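PDB 3L0R: cystatin-2 from Ornithodoros moubata, which inhibits cysteine proteinases of the papain type, among them mammalian cathepsins B, C, H, L and S, as a secreted salivary cystatin of the soft tick. Local coordinates for residues Ala15-Leu20 / Val44-Val49; Ala21-Ser26 / Ala90-Val95; Leu56-Ser61 / Thr104-Glu109. All coordinates share one frame; numbering follows the deposited sequence.

Interaction 1 (Ala15-Leu20 / Val44-Val49); sequences ARFLEL and VETQVV
Thr46 OG1 has two polar partners: a water whose oxygen is 3.2 Å from Thr46 OG1 and which accepts a weak bond from Arg16 NH2, and Gln10 of strand 8-10 through a weak hydrogen bond. No direct hydrogen bond joins the segments, and this bridge, weak on the arginine side, is the polar connection. Val44 CG1 sits over the Phe17 ring, 3.6 Å from its centroid and only 5° off the ring normal, a CH-pi contact, with Phe17 CE1 the nearest ring atom at 3.7 Å. Val44 CG1 is anti to its backbone N (chi1 178°) and CG2 anti to the carbonyl carbon, which gives CG1 the ring face and puts Val44 CG2 3.9 Å from Phe17 CB. Thr46 CG2 comes obliquely within 4.4 Å of Phe17 CE1. Arg16 CG lies 3.9 Å above the opposite face of the Phe17 ring, toward its rim, and Phe17 CZ lies 3.3 Å above one face of the Arg16 guanidinium. Replacing Phe17 by an alanine would probably open a gap over Val44 CG1 and remove the packing on the guanidinium. A helix laid through its aromatic and aliphatic residues on an antiparallel sheet is the core of the cystatin fold.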
ATOM      1  N   ALA A  15       0.077   9.518  -8.437  1.00 60.67           N
ATOM      2  CA  ALA A  15      -0.642   8.304  -8.809  1.00 61.20           C
ATOM      3  C   ALA A  15       0.134   7.007  -8.548  1.00 59.98           C
ATOM      4  O   ALA A  15      -0.440   6.045  -8.033  1.00 59.02           O
ATOM      5  CB  ALA A  15      -1.095   8.379 -10.274  1.00 64.33           C
ATOM      6  N   ARG A  16       1.422   6.989  -8.900  1.00 60.61           N
ATOM      7  CA  ARG A  16       2.283   5.808  -8.730  1.00 60.67           C
ATOM      8  C   ARG A  16       2.300   5.330  -7.277  1.00 56.96           C
ATOM      9  O   ARG A  16       2.392   4.140  -7.003  1.00 56.92           O
ATOM     10  CB  ARG A  16       3.714   6.072  -9.248  1.00 61.95           C
ATOM     11  CG  ARG A  16       4.440   7.225  -8.545  1.00 63.12           C
ATOM     12  CD  ARG A  16       5.547   7.851  -9.395  1.00 66.36           C
ATOM     13  NE  ARG A  16       6.894   7.427  -8.979  1.00 71.03           N
ATOM     14  CZ  ARG A  16       7.798   8.213  -8.382  1.00 71.19           C
ATOM     15  NH1 ARG A  16       7.531   9.495  -8.122  1.00 70.87           N
ATOM     16  NH2 ARG A  16       8.988   7.716  -8.052  1.00 71.38           N
ATOM     17  N   PHE A  17       2.172   6.256  -6.345  1.00 54.68           N
ATOM     18  CA  PHE A  17       2.210   5.895  -4.948  1.00 52.36           C
ATOM     19  C   PHE A  17       0.885   5.304  -4.507  1.00 52.02           C
ATOM     20  O   PHE A  17       0.857   4.431  -3.621  1.00 51.53           O
ATOM     21  CB  PHE A  17       2.594   7.096  -4.090  1.00 51.31           C
ATOM     22  CG  PHE A  17       3.933   7.684  -4.439  1.00 51.85           C
ATOM     23  CD1 PHE A  17       5.041   6.860  -4.682  1.00 52.22           C
ATOM     24  CD2 PHE A  17       4.096   9.059  -4.509  1.00 52.26           C
ATOM     25  CE1 PHE A  17       6.275   7.408  -4.995  1.00 53.65           C
ATOM     26  CE2 PHE A  17       5.333   9.619  -4.822  1.00 53.99           C
ATOM     27  CZ  PHE A  17       6.425   8.798  -5.065  1.00 53.72           C
ATOM     28  N   LEU A  18      -0.204   5.752  -5.131  1.00 52.37           N
ATOM     29  CA  LEU A  18      -1.516   5.174  -4.855  1.00 52.46           C
ATOM     30  C   LEU A  18      -1.559   3.736  -5.396  1.00 53.34           C
ATOM     31  O   LEU A  18      -2.055   2.815  -4.731  1.00 52.84           O
ATOM     32  CB  LEU A  18      -2.643   6.047  -5.435  1.00 53.95           C
ATOM     33  CG  LEU A  18      -4.083   5.583  -5.206  1.00 54.53           C
ATOM     34  CD1 LEU A  18      -4.435   5.429  -3.716  1.00 50.30           C
ATOM     35  CD2 LEU A  18      -5.037   6.530  -5.910  1.00 55.74           C
ATOM     36  N   GLU A  19      -1.013   3.561  -6.591  1.00 54.60           N
ATOM     37  CA  GLU A  19      -0.866   2.253  -7.202  1.00 56.61           C
ATOM     38  C   GLU A  19      -0.113   1.274  -6.279  1.00 55.13           C
ATOM     39  O   GLU A  19      -0.535   0.125  -6.077  1.00 55.09           O
ATOM     40  CB  GLU A  19      -0.144   2.412  -8.543  1.00 59.18           C
ATOM     41  CG  GLU A  19      -0.349   1.279  -9.543  1.00 62.81           C
ATOM     42  CD  GLU A  19      -0.071   1.712 -10.985  0.50 65.65           C
ATOM     43  OE1 GLU A  19      -0.033   0.827 -11.871  0.50 67.93           O
ATOM     44  OE2 GLU A  19       0.100   2.935 -11.231  0.50 66.43           O
ATOM     45  N   LEU A  20       0.990   1.746  -5.709  1.00 54.28           N
ATOM     46  CA  LEU A  20       1.818   0.931  -4.827  1.00 53.37           C
ATOM     47  C   LEU A  20       1.100   0.611  -3.508  1.00 51.58           C
ATOM     48  O   LEU A  20       1.241  -0.489  -2.963  1.00 51.72           O
ATOM     49  CB  LEU A  20       3.167   1.621  -4.572  1.00 53.17           C
ATOM     50  CG  LEU A  20       4.211   1.564  -5.691  1.00 56.01           C
ATOM     51  CD1 LEU A  20       5.198   2.706  -5.526  1.00 58.29           C
ATOM     52  CD2 LEU A  20       4.970   0.252  -5.746  1.00 56.67           C
ATOM     53  N   VAL A  44       4.806   9.836   1.841  1.00 51.49           N
ATOM     54  CA  VAL A  44       5.672   8.959   1.027  1.00 49.82           C
ATOM     55  C   VAL A  44       7.166   9.322   1.146  1.00 50.82           C
ATOM     56  O   VAL A  44       7.541  10.484   1.074  1.00 52.39           O
ATOM     57  CB  VAL A  44       5.260   8.952  -0.482  1.00 49.40           C
ATOM     58  CG1 VAL A  44       6.207   8.074  -1.317  1.00 47.15           C
ATOM     59  CG2 VAL A  44       3.829   8.482  -0.643  1.00 48.45           C
ATOM     60  N   GLU A  45       7.999   8.303   1.329  1.00 49.96           N
ATOM     61  CA  GLU A  45       9.441   8.460   1.397  1.00 51.42           C
ATOM     62  C   GLU A  45      10.071   7.351   0.584  1.00 49.80           C
ATOM     63  O   GLU A  45       9.636   6.190   0.645  1.00 48.23           O
ATOM     64  CB  GLU A  45       9.952   8.389   2.836  1.00 54.07           C
ATOM     65  CG  GLU A  45       9.548   9.571   3.694  1.00 58.38           C
ATOM     66  CD  GLU A  45       9.579   9.230   5.172  1.00 64.47           C
ATOM     67  OE1 GLU A  45       8.586   8.601   5.662  1.00 64.80           O
ATOM     68  OE2 GLU A  45      10.589   9.604   5.831  1.00 66.60           O
ATOM     69  N   THR A  46      11.094   7.716  -0.186  1.00 50.32           N
ATOM     70  CA  THR A  46      11.792   6.749  -1.035  1.00 48.91           C
ATOM     71  C   THR A  46      13.247   6.664  -0.644  1.00 50.40           C
ATOM     72  O   THR A  46      13.820   7.630  -0.124  1.00 53.07           O
ATOM     73  CB  THR A  46      11.648   7.094  -2.533  1.00 49.29           C
ATOM     74  OG1 THR A  46      12.102   8.443  -2.780  1.00 50.67           O
ATOM     75  CG2 THR A  46      10.193   6.965  -2.940  1.00 48.39           C
ATOM     76  N   GLN A  47      13.837   5.502  -0.874  1.00 49.47           N
ATOM     77  CA  GLN A  47      15.215   5.261  -0.517  1.00 51.03           C
ATOM     78  C   GLN A  47      15.825   4.460  -1.649  1.00 50.79           C
ATOM     79  O   GLN A  47      15.272   3.429  -2.053  1.00 50.18           O
ATOM     80  CB  GLN A  47      15.301   4.468   0.791  1.00 51.63           C
ATOM     81  CG  GLN A  47      16.729   4.192   1.285  1.00 54.13           C
ATOM     82  CD  GLN A  47      16.752   3.311   2.518  1.00 56.80           C
ATOM     83  OE1 GLN A  47      16.170   2.224   2.528  1.00 57.17           O
ATOM     84  NE2 GLN A  47      17.419   3.774   3.569  1.00 59.49           N
ATOM     85  N   VAL A  48      16.966   4.931  -2.144  1.00 52.35           N
ATOM     86  CA  VAL A  48      17.704   4.257  -3.199  1.00 52.24           C
ATOM     87  C   VAL A  48      18.620   3.196  -2.595  1.00 52.87           C
ATOM     88  O   VAL A  48      19.563   3.519  -1.879  1.00 54.96           O
ATOM     89  CB  VAL A  48      18.569   5.270  -4.014  1.00 55.29           C
ATOM     90  CG1 VAL A  48      19.391   4.557  -5.121  1.00 55.10           C
ATOM     91  CG2 VAL A  48      17.703   6.402  -4.566  1.00 54.61           C
ATOM     92  N   VAL A  49      18.332   1.937  -2.910  1.00 51.87           N
ATOM     93  CA  VAL A  49      19.171   0.789  -2.541  1.00 52.18           C
ATOM     94  C   VAL A  49      19.522   0.011  -3.834  1.00 52.60           C
ATOM     95  O   VAL A  49      19.690   0.630  -4.893  1.00 53.15           O
ATOM     96  CB  VAL A  49      18.468  -0.086  -1.462  1.00 52.16           C
ATOM     97  CG1 VAL A  49      18.515   0.602  -0.083  1.00 51.04           C
ATOM     98  CG2 VAL A  49      17.015  -0.403  -1.881  1.00 49.16           C
TER
HETATM   99  O   HOH W   1      11.336   8.472  -5.858  1.00 65.50           O

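Interaction 2 (Ala21-Ser26 / Ala90-Val95); sequences AHFATS and AVIYHV
Ile92 reaches from the strand toward the helix, and its CG1 branch does the touching. Its CB carries CG1 anti to the carbonyl carbon (chi1 -62°), which directs that branch to Ala24 and Phe23. At CG1 the chain lies 4.1 Å from Ala24 CB and also approaches the Phe23 ring, whose CD2 is 4.3 Å from Ile92 CG1; the methylene stands at the ring edge, near its plane. At the tip, Ile92 CD1 comes 3.9 Å from Ala24 CB. The same methyl of Ala24 meets a second strand residue, with 4.0 Å between Ala24 CB and Ala90 CB. Small residues at both positions are consistent with the 9.1 Å between the axes of helix 21-25 and strand 90-95, whose directions differ by 102°, so the helix runs nearly across this strand. Within the helix, Ala21 O accepts from both Thr25 N and Thr25 OG1, from opposite faces of the carbonyl plane; the hydroxyl bond is 2.9 Å from Thr25 OG1 to Ala21 O and tilted 34° out of that plane. Ile92 also packs on Leu56 of the adjoining strand. Such a crossing of one helix over a curved antiparallel sheet defines the cystatin fold.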
ATOM      1  N   ALA A  21       0.339   1.586  -3.012  1.00 50.31           N
ATOM      2  CA  ALA A  21      -0.439   1.448  -1.786  1.00 49.03           C
ATOM      3  C   ALA A  21      -1.484   0.354  -1.939  1.00 49.95           C
ATOM      4  O   ALA A  21      -1.649  -0.485  -1.047  1.00 51.53           O
ATOM      5  CB  ALA A  21      -1.079   2.763  -1.396  1.00 47.28           C
ATOM      6  N   HIS A  22      -2.153   0.326  -3.080  1.00 50.46           N
ATOM      7  CA  HIS A  22      -3.100  -0.723  -3.365  1.00 51.51           C
ATOM      8  C   HIS A  22      -2.427  -2.076  -3.465  1.00 52.88           C
ATOM      9  O   HIS A  22      -2.951  -3.074  -2.964  1.00 54.20           O
ATOM     10  CB  HIS A  22      -3.840  -0.413  -4.660  1.00 52.94           C
ATOM     11  CG  HIS A  22      -4.977   0.548  -4.485  1.00 52.38           C
ATOM     12  ND1 HIS A  22      -6.136   0.211  -3.824  1.00 52.11           N
ATOM     13  CD2 HIS A  22      -5.135   1.827  -4.894  1.00 51.36           C
ATOM     14  CE1 HIS A  22      -6.963   1.242  -3.839  1.00 54.32           C
ATOM     15  NE2 HIS A  22      -6.379   2.234  -4.485  1.00 52.52           N
ATOM     16  N   PHE A  23      -1.271  -2.115  -4.118  1.00 53.54           N
ATOM     17  CA  PHE A  23      -0.503  -3.347  -4.242  1.00 55.16           C
ATOM     18  C   PHE A  23      -0.208  -3.919  -2.863  1.00 54.76           C
ATOM     19  O   PHE A  23      -0.400  -5.098  -2.619  1.00 56.20           O
ATOM     20  CB  PHE A  23       0.811  -3.129  -5.020  1.00 55.67           C
ATOM     21  CG  PHE A  23       1.799  -4.247  -4.838  1.00 57.49           C
ATOM     22  CD1 PHE A  23       1.637  -5.461  -5.524  1.00 59.09           C
ATOM     23  CD2 PHE A  23       2.868  -4.114  -3.946  1.00 55.32           C
ATOM     24  CE1 PHE A  23       2.535  -6.506  -5.335  1.00 60.74           C
ATOM     25  CE2 PHE A  23       3.762  -5.158  -3.742  1.00 56.84           C
ATOM     26  CZ  PHE A  23       3.603  -6.354  -4.441  1.00 60.44           C
ATOM     27  N   ALA A  24       0.248  -3.068  -1.961  1.00 54.09           N
ATOM     28  CA  ALA A  24       0.660  -3.512  -0.636  1.00 54.54           C
ATOM     29  C   ALA A  24      -0.541  -3.923   0.220  1.00 54.81           C
ATOM     30  O   ALA A  24      -0.466  -4.885   1.001  1.00 56.54           O
ATOM     31  CB  ALA A  24       1.465  -2.415   0.055  1.00 53.41           C
ATOM     32  N   THR A  25      -1.644  -3.199   0.064  1.00 55.85           N
ATOM     33  CA  THR A  25      -2.832  -3.424   0.879  1.00 54.60           C
ATOM     34  C   THR A  25      -3.607  -4.664   0.429  1.00 55.00           C
ATOM     35  O   THR A  25      -4.055  -5.472   1.261  1.00 54.78           O
ATOM     36  CB  THR A  25      -3.724  -2.164   0.872  1.00 54.14           C
ATOM     37  OG1 THR A  25      -2.999  -1.096   1.497  1.00 54.95           O
ATOM     38  CG2 THR A  25      -5.027  -2.379   1.627  1.00 53.26           C
ATOM     39  N   SER A  26      -3.758  -4.811  -0.886  1.00 55.73           N
ATOM     40  CA  SER A  26      -4.486  -5.926  -1.481  1.00 56.47           C
ATOM     41  C   SER A  26      -3.829  -7.254  -1.083  1.00 56.95           C
ATOM     42  O   SER A  26      -4.388  -8.345  -1.215  1.00 57.51           O
ATOM     43  CB  SER A  26      -4.468  -5.769  -3.005  1.00 58.14           C
ATOM     44  OG  SER A  26      -3.206  -6.103  -3.585  1.00 59.47           O
ATOM     45  N   ALA A  90       3.493   1.041   5.080  1.00 52.47           N
ATOM     46  CA  ALA A  90       3.912  -0.029   4.183  1.00 52.19           C
ATOM     47  C   ALA A  90       5.252   0.292   3.526  1.00 52.71           C
ATOM     48  O   ALA A  90       5.454   1.393   2.991  1.00 52.49           O
ATOM     49  CB  ALA A  90       2.846  -0.288   3.120  1.00 50.58           C
ATOM     50  N   VAL A  91       6.166  -0.679   3.582  1.00 53.73           N
ATOM     51  CA  VAL A  91       7.426  -0.596   2.858  1.00 53.77           C
ATOM     52  C   VAL A  91       7.432  -1.645   1.751  1.00 53.99           C
ATOM     53  O   VAL A  91       7.273  -2.849   2.014  1.00 54.39           O
ATOM     54  CB  VAL A  91       8.666  -0.738   3.771  1.00 55.41           C
ATOM     55  CG1 VAL A  91       9.956  -0.573   2.952  1.00 55.07           C
ATOM     56  CG2 VAL A  91       8.630   0.279   4.920  1.00 54.63           C
ATOM     57  N   ILE A  92       7.575  -1.140   0.520  1.00 53.57           N
ATOM     58  CA  ILE A  92       7.707  -1.930  -0.703  1.00 53.35           C
ATOM     59  C   ILE A  92       9.118  -1.788  -1.239  1.00 54.25           C
ATOM     60  O   ILE A  92       9.611  -0.668  -1.444  1.00 53.63           O
ATOM     61  CB  ILE A  92       6.714  -1.483  -1.837  1.00 52.30           C
ATOM     62  CG1 ILE A  92       5.270  -1.671  -1.410  1.00 51.60           C
ATOM     63  CG2 ILE A  92       6.957  -2.264  -3.149  1.00 52.31           C
ATOM     64  CD1 ILE A  92       4.619  -0.425  -0.991  1.00 54.05           C
ATOM     65  N   TYR A  93       9.731  -2.950  -1.460  1.00 55.53           N
ATOM     66  CA  TYR A  93      11.004  -3.113  -2.125  1.00 57.07           C
ATOM     67  C   TYR A  93      10.769  -3.459  -3.598  1.00 56.82           C
ATOM     68  O   TYR A  93      10.099  -4.450  -3.910  1.00 56.00           O
ATOM     69  CB  TYR A  93      11.754  -4.240  -1.441  1.00 59.81           C
ATOM     70  CG  TYR A  93      13.176  -4.412  -1.898  1.00 63.77           C
ATOM     71  CD1 TYR A  93      14.023  -3.324  -2.012  1.00 66.64           C
ATOM     72  CD2 TYR A  93      13.677  -5.656  -2.209  1.00 65.97           C
ATOM     73  CE1 TYR A  93      15.333  -3.470  -2.425  1.00 69.09           C
ATOM     74  CE2 TYR A  93      14.982  -5.806  -2.623  1.00 70.48           C
ATOM     75  CZ  TYR A  93      15.804  -4.699  -2.722  1.00 70.38           C
ATOM     76  OH  TYR A  93      17.111  -4.828  -3.126  1.00 73.54           O
ATOM     77  N   HIS A  94      11.316  -2.625  -4.492  1.00 58.13           N
ATOM     78  CA  HIS A  94      11.152  -2.762  -5.940  1.00 55.92           C
ATOM     79  C   HIS A  94      12.510  -2.996  -6.612  1.00 54.04           C
ATOM     80  O   HIS A  94      13.440  -2.212  -6.434  1.00 53.53           O
ATOM     81  CB  HIS A  94      10.486  -1.499  -6.517  1.00 57.19           C
ATOM     82  CG  HIS A  94      10.100  -1.598  -7.970  1.00 58.27           C
ATOM     83  ND1 HIS A  94       9.984  -0.489  -8.785  1.00 61.61           N
ATOM     84  CD2 HIS A  94       9.783  -2.662  -8.747  1.00 58.71           C
ATOM     85  CE1 HIS A  94       9.622  -0.864  -9.999  1.00 60.30           C
ATOM     86  NE2 HIS A  94       9.483  -2.175 -10.001  1.00 60.58           N
ATOM     87  N   VAL A  95      12.621  -4.088  -7.370  1.00 52.89           N
ATOM     88  CA  VAL A  95      13.791  -4.322  -8.207  1.00 51.20           C
ATOM     89  C   VAL A  95      13.324  -4.245  -9.667  1.00 52.35           C
ATOM     90  O   VAL A  95      12.925  -5.266 -10.254  1.00 53.94           O
ATOM     91  CB  VAL A  95      14.444  -5.682  -7.891  1.00 51.02           C
ATOM     92  CG1 VAL A  95      15.669  -5.953  -8.793  1.00 48.14           C
ATOM     93  CG2 VAL A  95      14.811  -5.745  -6.411  1.00 51.94           C
TER

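Interaction 3 (Leu56-Ser61 / Thr104-Glu109); sequences LTIEIS and TSYRCE
Methyl groups packed against a hydroxyl oxygen make the closest part of this meeting, with Tyr106 of the edge strand reaching across to two isoleucines of strand 52-66. Ile60 CG2 is the nearest partner of the phenol oxygen, with 3.3 Å between Ile60 CG2 and Tyr106 OH, and the two side chains approach from opposite directions. Ile58 meets Tyr106 at about a right angle, with Ile58 CD1 3.7 Å from Tyr106 OH. Both are close van der Waals contacts to a polar atom. Tyr106 CG stands anti to the backbone N (chi1 -164°), which carries the ring from its own strand to the isoleucines.

Two apolar pairs are looser. Ile58 CD1 is 4.3 Å from Tyr106 CZ, lying obliquely to the ring, and Ile60 CD1 is 4.3 Å from Cys108 SG. That sulfur is joined in a disulfide to Cys88 of strand 86-95, a covalent tie between neighbouring strands, and Ile60 also packs on Cys88.

No hydrogen bond links the two segments. The polar end of Tyr106 is satisfied by the helix instead: its OH is hydrogen-bonded to Thr25 OG1, which probably helps hold the phenol tip among the methyl groups of Ile58 and Ile60. The backbones are too far apart for sheet pairing, as the axes of strands 56-61 and 104-108 come no closer than 9.2 Å, with an angle of 51° between their directions.

Strand 86-95 runs between these two strands in the sheet, bonding through its backbone to both. Helix 15-25 lies against the same residues, since Thr25 packs on Ile58 and Ile60, and strand 34-48 borders strand 52-66 on its other side.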
ATOM      1  N   LEU A  56       5.236   4.081   2.526  1.00 49.76           N
ATOM      2  CA  LEU A  56       3.944   4.735   2.412  1.00 49.76           C
ATOM      3  C   LEU A  56       3.169   4.685   3.720  1.00 49.86           C
ATOM      4  O   LEU A  56       2.936   3.599   4.282  1.00 50.00           O
ATOM      5  CB  LEU A  56       3.123   4.097   1.287  1.00 49.46           C
ATOM      6  CG  LEU A  56       3.901   3.618   0.046  1.00 50.77           C
ATOM      7  CD1 LEU A  56       3.047   2.684  -0.775  1.00 49.75           C
ATOM      8  CD2 LEU A  56       4.424   4.792  -0.817  1.00 51.83           C
ATOM      9  N   THR A  57       2.816   5.872   4.208  1.00 49.88           N
ATOM     10  CA  THR A  57       1.926   6.049   5.319  1.00 50.50           C
ATOM     11  C   THR A  57       0.540   6.289   4.691  1.00 50.98           C
ATOM     12  O   THR A  57       0.311   7.258   3.950  1.00 50.92           O
ATOM     13  CB  THR A  57       2.384   7.230   6.219  1.00 52.71           C
ATOM     14  OG1 THR A  57       3.763   7.059   6.558  1.00 52.85           O
ATOM     15  CG2 THR A  57       1.581   7.302   7.512  1.00 53.41           C
ATOM     16  N   ILE A  58      -0.361   5.352   4.956  1.00 50.97           N
ATOM     17  CA  ILE A  58      -1.660   5.309   4.302  1.00 51.95           C
ATOM     18  C   ILE A  58      -2.771   5.070   5.303  1.00 53.00           C
ATOM     19  O   ILE A  58      -2.539   4.535   6.397  1.00 53.66           O
ATOM     20  CB  ILE A  58      -1.725   4.200   3.224  1.00 50.49           C
ATOM     21  CG1 ILE A  58      -1.844   2.821   3.882  1.00 50.69           C
ATOM     22  CG2 ILE A  58      -0.500   4.299   2.256  1.00 50.75           C
ATOM     23  CD1 ILE A  58      -1.306   1.655   3.048  1.00 48.86           C
ATOM     24  N   GLU A  59      -3.974   5.493   4.928  1.00 53.86           N
ATOM     25  CA  GLU A  59      -5.175   5.107   5.649  1.00 54.65           C
ATOM     26  C   GLU A  59      -5.910   4.024   4.901  1.00 53.35           C
ATOM     27  O   GLU A  59      -6.136   4.119   3.689  1.00 52.71           O
ATOM     28  CB  GLU A  59      -6.071   6.303   5.908  1.00 57.24           C
ATOM     29  CG  GLU A  59      -5.496   7.196   6.973  1.00 60.58           C
ATOM     30  CD  GLU A  59      -6.231   8.500   7.109  1.00 66.21           C
ATOM     31  OE1 GLU A  59      -7.179   8.747   6.326  1.00 68.48           O
ATOM     32  OE2 GLU A  59      -5.851   9.290   8.009  1.00 70.34           O
ATOM     33  N   ILE A  60      -6.256   2.971   5.637  1.00 53.19           N
ATOM     34  CA  ILE A  60      -6.939   1.826   5.055  1.00 52.02           C
ATOM     35  C   ILE A  60      -8.303   1.612   5.685  1.00 53.44           C
ATOM     36  O   ILE A  60      -8.598   2.136   6.769  1.00 54.22           O
ATOM     37  CB  ILE A  60      -6.087   0.524   5.123  1.00 51.09           C
ATOM     38  CG1 ILE A  60      -6.039  -0.032   6.556  1.00 51.92           C
ATOM     39  CG2 ILE A  60      -4.696   0.763   4.508  1.00 48.62           C
ATOM     40  CD1 ILE A  60      -5.494  -1.449   6.666  1.00 51.25           C
ATOM     41  N   SER A  61      -9.123   0.825   4.992  1.00 53.46           N
ATOM     42  CA  SER A  61     -10.502   0.578   5.396  1.00 55.03           C
ATOM     43  C   SER A  61     -10.928  -0.710   4.725  1.00 54.61           C
ATOM     44  O   SER A  61     -10.544  -0.955   3.585  1.00 54.60           O
ATOM     45  CB  SER A  61     -11.411   1.722   4.925  1.00 55.91           C
ATOM     46  OG  SER A  61     -12.548   1.851   5.759  1.00 58.30           O
ATOM     47  N   THR A 104       8.061  -5.424   2.199  1.00 55.35           N
ATOM     48  CA  THR A 104       9.047  -5.632   3.266  1.00 57.94           C
ATOM     49  C   THR A 104       8.377  -5.695   4.646  1.00 57.50           C
ATOM     50  O   THR A 104       8.705  -6.550   5.455  1.00 60.98           O
ATOM     51  CB  THR A 104      10.116  -4.543   3.252  1.00 59.65           C
ATOM     52  OG1 THR A 104      10.703  -4.501   1.951  1.00 60.93           O
ATOM     53  CG2 THR A 104      11.201  -4.837   4.274  1.00 65.07           C
ATOM     54  N   SER A 105       7.441  -4.784   4.897  1.00 54.10           N
ATOM     55  CA  SER A 105       6.744  -4.710   6.173  1.00 54.16           C
ATOM     56  C   SER A 105       5.449  -3.960   5.969  1.00 51.33           C
ATOM     57  O   SER A 105       5.324  -3.150   5.061  1.00 50.19           O
ATOM     58  CB  SER A 105       7.601  -4.036   7.266  1.00 57.75           C
ATOM     59  OG  SER A 105       7.925  -2.680   6.972  1.00 56.40           O
ATOM     60  N   TYR A 106       4.474  -4.251   6.810  1.00 52.18           N
ATOM     61  CA  TYR A 106       3.183  -3.610   6.738  1.00 51.38           C
ATOM     62  C   TYR A 106       2.673  -3.530   8.167  1.00 54.08           C
ATOM     63  O   TYR A 106       2.344  -4.550   8.786  1.00 56.32           O
ATOM     64  CB  TYR A 106       2.245  -4.411   5.830  1.00 50.86           C
ATOM     65  CG  TYR A 106       1.012  -3.663   5.385  1.00 50.64           C
ATOM     66  CD1 TYR A 106       0.851  -3.277   4.051  1.00 50.99           C
ATOM     67  CD2 TYR A 106      -0.018  -3.385   6.277  1.00 52.81           C
ATOM     68  CE1 TYR A 106      -0.299  -2.609   3.619  1.00 51.48           C
ATOM     69  CE2 TYR A 106      -1.178  -2.728   5.858  1.00 54.33           C
ATOM     70  CZ  TYR A 106      -1.310  -2.337   4.535  1.00 54.14           C
ATOM     71  OH  TYR A 106      -2.453  -1.686   4.140  1.00 56.66           O
ATOM     72  N   ARG A 107       2.628  -2.309   8.692  1.00 54.99           N
ATOM     73  CA  ARG A 107       2.441  -2.103  10.123  1.00 58.48           C
ATOM     74  C   ARG A 107       1.357  -1.083  10.389  1.00 60.05           C
ATOM     75  O   ARG A 107       1.478   0.090  10.016  1.00 60.02           O
ATOM     76  CB  ARG A 107       3.766  -1.708  10.799  1.00 61.40           C
ATOM     77  CG  ARG A 107       4.869  -2.724  10.575  1.00 61.19           C
ATOM     78  CD  ARG A 107       6.100  -2.479  11.413  1.00 67.25           C
ATOM     79  NE  ARG A 107       7.106  -3.492  11.084  1.00 70.13           N
ATOM     80  CZ  ARG A 107       8.404  -3.258  10.907  1.00 71.00           C
ATOM     81  NH1 ARG A 107       8.886  -2.036  11.055  1.00 73.35           N
ATOM     82  NH2 ARG A 107       9.220  -4.251  10.589  1.00 71.74           N
ATOM     83  N   CYS A 108       0.293  -1.540  11.041  1.00 62.48           N
ATOM     84  CA  CYS A 108      -0.823  -0.668  11.328  1.00 65.46           C
ATOM     85  C   CYS A 108      -0.880  -0.211  12.773  1.00 71.86           C
ATOM     86  O   CYS A 108      -1.012  -1.005  13.699  1.00 74.60           O
ATOM     87  CB  CYS A 108      -2.135  -1.289  10.869  1.00 65.43           C
ATOM     88  SG  CYS A 108      -2.049  -1.769   9.156  1.00 59.47           S
ATOM     89  N   GLU A 109      -0.732   1.101  12.929  1.00 75.99           N
ATOM     90  CA  GLU A 109      -1.020   1.819  14.160  1.00 83.94           C
ATOM     91  C   GLU A 109      -2.470   1.543  14.526  1.00 87.02           C
ATOM     92  O   GLU A 109      -2.763   1.186  15.673  1.00 91.96           O
ATOM     93  CB  GLU A 109      -0.807   3.324  13.933  1.00 87.52           C
ATOM     94  CG  GLU A 109      -1.412   4.232  15.001  1.00 97.34           C
ATOM     95  CD  GLU A 109      -1.727   5.626  14.474  1.00103.46           C
ATOM     96  OE1 GLU A 109      -0.904   6.157  13.696  1.00103.92           O
ATOM     97  OE2 GLU A 109      -2.791   6.187  14.836  1.00108.06           O
TER

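From the N terminus, helix 15-25 supplies the first halves of interactions 1 and 2. Interaction 1 closes the shortest loop, when strand 34-48 reaches Val44-Val49 beside the helix start. The chain then passes through Leu56-Ser61, which opens interaction 3, before Ala90-Val95 returns to the later helix turns and closes interaction 2. Interaction 3 closes last, at the edge strand. Interaction 2 therefore crosses both others, while 1 and 3 follow in series. Leu56 joins them physically: its CD2 lies 3.7 Å from Val44 CG2, and its CD1 is 3.5 Å from Ile92 CD1. Together they tie the helix and four strands into one packed unit.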